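Local coordinates for CurJ (Moorea producens 3L, PDB 5TZ6), which is the dehydratase domain of a polyketide synthase module and probably carries out vinylogous dehydration in curacin biosynthesis, at residues Q180-E186 against M199-I205. The protein carries 1 engineered substitution. Residues are numbered along the deposited sequence.
Sequences QSFRWIE and MKVPKTI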
loop_
_atom_site.group_PDB
_atom_site.type_symbol
_atom_site.label_atom_id
_atom_site.label_comp_id
_atom_site.label_asym_id
_atom_site.label_seq_id
_atom_site.Cartn_x
_atom_site.Cartn_y
_atom_site.Cartn_z
ATOM N N GLN A 180 -6.669 -22.239 23.389
ATOM C CA GLN A 180 -7.282 -23.358 22.680
ATOM C C GLN A 180 -6.838 -23.412 21.225
ATOM O O GLN A 180 -6.476 -24.481 20.718
ATOM C CB GLN A 180 -8.804 -23.250 22.757
ATOM C CG GLN A 180 -9.552 -24.463 22.228
ATOM C CD GLN A 180 -11.006 -24.493 22.673
ATOM O OE1 GLN A 180 -11.383 -23.844 23.651
ATOM N NE2 GLN A 180 -11.831 -25.244 21.952
ATOM N N SER A 181 -6.812 -22.268 20.549
ATOM C CA SER A 181 -6.554 -22.293 19.119
ATOM C C SER A 181 -5.118 -22.668 18.776
ATOM O O SER A 181 -4.843 -22.964 17.609
ATOM C CB SER A 181 -6.914 -20.936 18.517
ATOM O OG SER A 181 -6.170 -19.903 19.130
ATOM N N PHE A 182 -4.212 -22.724 19.751
ATOM C CA PHE A 182 -2.853 -23.189 19.496
ATOM C C PHE A 182 -2.640 -24.646 19.898
ATOM O O PHE A 182 -1.514 -25.145 19.794
ATOM C CB PHE A 182 -1.833 -22.290 20.219
ATOM C CG PHE A 182 -1.389 -21.107 19.406
ATOM C CD1 PHE A 182 -0.317 -21.212 18.529
ATOM C CD2 PHE A 182 -2.046 -19.894 19.504
ATOM C CE1 PHE A 182 0.090 -20.124 17.757
ATOM C CE2 PHE A 182 -1.642 -18.801 18.739
ATOM C CZ PHE A 182 -0.575 -18.919 17.863
ATOM N N ARG A 183 -3.685 -25.343 20.343
ATOM C CA ARG A 183 -3.568 -26.720 20.823
ATOM C C ARG A 183 -4.155 -27.658 19.772
ATOM O O ARG A 183 -5.270 -28.158 19.904
ATOM C CB ARG A 183 -4.247 -26.878 22.191
ATOM C CG ARG A 183 -3.547 -26.082 23.296
ATOM C CD ARG A 183 -4.185 -26.263 24.661
ATOM N NE ARG A 183 -3.460 -25.491 25.662
ATOM C CZ ARG A 183 -3.194 -25.915 26.895
ATOM N NH1 ARG A 183 -2.506 -25.139 27.730
ATOM N NH2 ARG A 183 -3.581 -27.125 27.281
ATOM N N TRP A 184 -3.378 -27.888 18.712
ATOM C CA TRP A 184 -3.764 -28.765 17.614
ATOM C C TRP A 184 -3.436 -30.226 17.884
ATOM O O TRP A 184 -4.117 -31.115 17.356
ATOM C CB TRP A 184 -3.049 -28.346 16.319
ATOM C CG TRP A 184 -3.620 -27.153 15.598
ATOM C CD1 TRP A 184 -3.656 -25.862 16.040
ATOM C CD2 TRP A 184 -4.224 -27.149 14.298
ATOM N NE1 TRP A 184 -4.248 -25.056 15.098
ATOM C CE2 TRP A 184 -4.608 -25.822 14.019
ATOM C CE3 TRP A 184 -4.483 -28.140 13.344
ATOM C CZ2 TRP A 184 -5.235 -25.459 12.825
ATOM C CZ3 TRP A 184 -5.110 -27.779 12.157
ATOM C CH2 TRP A 184 -5.477 -26.452 11.911
ATOM N N ILE A 185 -2.396 -30.495 18.669
ATOM C CA ILE A 185 -1.909 -31.857 18.863
ATOM C C ILE A 185 -2.873 -32.612 19.773
ATOM O O ILE A 185 -2.961 -32.339 20.972
ATOM C CB ILE A 185 -0.481 -31.871 19.420
ATOM C CG1 ILE A 185 0.453 -31.154 18.433
ATOM C CG2 ILE A 185 -0.036 -33.294 19.708
ATOM C CD1 ILE A 185 1.893 -31.077 18.847
ATOM N N GLU A 186 -3.606 -33.564 19.196
ATOM C CA GLU A 186 -4.516 -34.400 19.962
ATOM C C GLU A 186 -3.864 -35.681 20.457
ATOM O O GLU A 186 -4.225 -36.167 21.534
ATOM C CB GLU A 186 -5.745 -34.766 19.127
ATOM C CG GLU A 186 -6.675 -33.607 18.829
ATOM C CD GLU A 186 -7.928 -33.650 19.679
ATOM O OE1 GLU A 186 -8.734 -34.590 19.503
ATOM O OE2 GLU A 186 -8.107 -32.750 20.528
ATOM N N MET A 199 -3.078 -34.474 14.818
ATOM C CA MET A 199 -3.543 -33.108 14.995
ATOM C C MET A 199 -4.952 -32.941 14.453
ATOM O O MET A 199 -5.299 -33.494 13.403
ATOM C CB MET A 199 -2.627 -32.111 14.293
ATOM C CG MET A 199 -1.405 -31.753 15.095
ATOM S SD MET A 199 0.016 -31.445 14.052
ATOM C CE MET A 199 1.110 -30.647 15.225
ATOM N N LYS A 200 -5.754 -32.169 15.182
ATOM C CA LYS A 200 -7.088 -31.781 14.760
ATOM C C LYS A 200 -7.213 -30.270 14.877
ATOM O O LYS A 200 -6.567 -29.639 15.720
ATOM C CB LYS A 200 -8.185 -32.451 15.602
ATOM C CG LYS A 200 -8.308 -33.953 15.415
ATOM C CD LYS A 200 -9.429 -34.515 16.283
ATOM C CE LYS A 200 -9.639 -36.006 16.045
ATOM N NZ LYS A 200 -10.728 -36.565 16.898
ATOM N N VAL A 201 -8.033 -29.696 14.005
ATOM C CA VAL A 201 -8.230 -28.251 13.950
ATOM C C VAL A 201 -9.009 -27.834 15.192
ATOM O O VAL A 201 -10.104 -28.362 15.440
ATOM C CB VAL A 201 -8.946 -27.838 12.654
ATOM C CG1 VAL A 201 -10.143 -28.719 12.423
ATOM C CG2 VAL A 201 -9.359 -26.375 12.714
ATOM N N PRO A 202 -8.474 -26.936 16.020
ATOM C CA PRO A 202 -9.219 -26.492 17.201
ATOM C C PRO A 202 -10.622 -26.027 16.835
ATOM O O PRO A 202 -10.861 -25.475 15.758
ATOM C CB PRO A 202 -8.371 -25.335 17.734
ATOM C CG PRO A 202 -6.987 -25.673 17.305
ATOM C CD PRO A 202 -7.112 -26.373 15.979
ATOM N N LYS A 203 -11.553 -26.245 17.762
ATOM C CA LYS A 203 -12.937 -25.842 17.563
ATOM C C LYS A 203 -13.102 -24.327 17.495
ATOM O O LYS A 203 -14.125 -23.846 16.999
ATOM C CB LYS A 203 -13.788 -26.466 18.669
ATOM C CG LYS A 203 -13.929 -27.976 18.480
ATOM C CD LYS A 203 -14.220 -28.716 19.773
ATOM C CE LYS A 203 -12.908 -29.080 20.469
ATOM N NZ LYS A 203 -13.085 -29.739 21.791
ATOM N N THR A 204 -12.125 -23.565 17.976
ATOM C CA THR A 204 -12.193 -22.110 17.955
ATOM C C THR A 204 -11.717 -21.494 16.638
ATOM O O THR A 204 -11.886 -20.286 16.444
ATOM C CB THR A 204 -11.396 -21.530 19.132
ATOM O OG1 THR A 204 -10.177 -22.265 19.308
ATOM C CG2 THR A 204 -12.216 -21.596 20.408
ATOM N N ILE A 205 -11.119 -22.280 15.741
ATOM C CA ILE A 205 -10.656 -21.805 14.438
ATOM C C ILE A 205 -11.701 -22.173 13.396
ATOM O O ILE A 205 -12.173 -23.316 13.362
ATOM C CB ILE A 205 -9.292 -22.410 14.072
ATOM C CG1 ILE A 205 -8.223 -21.961 15.064
ATOM C CG2 ILE A 205 -8.909 -22.017 12.658
ATOM C CD1 ILE A 205 -6.862 -22.526 14.768
HETATM O O HOH W 1 -7.604 -29.585 18.581
#
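W184, with chi1 near -78° (m) and chi2 near 66°, lays one face of its indole along the backbone leaving strand 194-200. V201 CA sits 3.8 Å from the centroid of the W184 six-membered ring and P202 CD lies over the five-membered ring, both CH-pi contacts, while I205 CD1 comes within 3.7 Å of W184 NE1. W184 NE1 hydrogen-bonds to T216 OG1 and, weakly, to S181 O (NE1 to O 3.3 Å). Where the hairpin opens, I185 and M199 form an antiparallel non-hydrogen-bonded pair; both have chi1 m, and M199, with chi2 between wells and chi3 t, brings CE 3.3 Å from I185 CG1. K200 N donates to W184 O (2.9 Å), and beyond it a water bridges R183 O and K200 O. The extended K200 side chain makes a long salt bridge, NZ to E186 OE1 3.8 Å, at the surface. A type I turn from P202 to I205 brings T204 and I205 against S181. Helix 215-223 covers W184 and M199, strand 258-267 flanks strand 194-200 in the hotdog-type sheet, and F182, its CA-to-CB bond pointing away from 199-205, packs its ring edge-to-face with F41 of the ligand pocket.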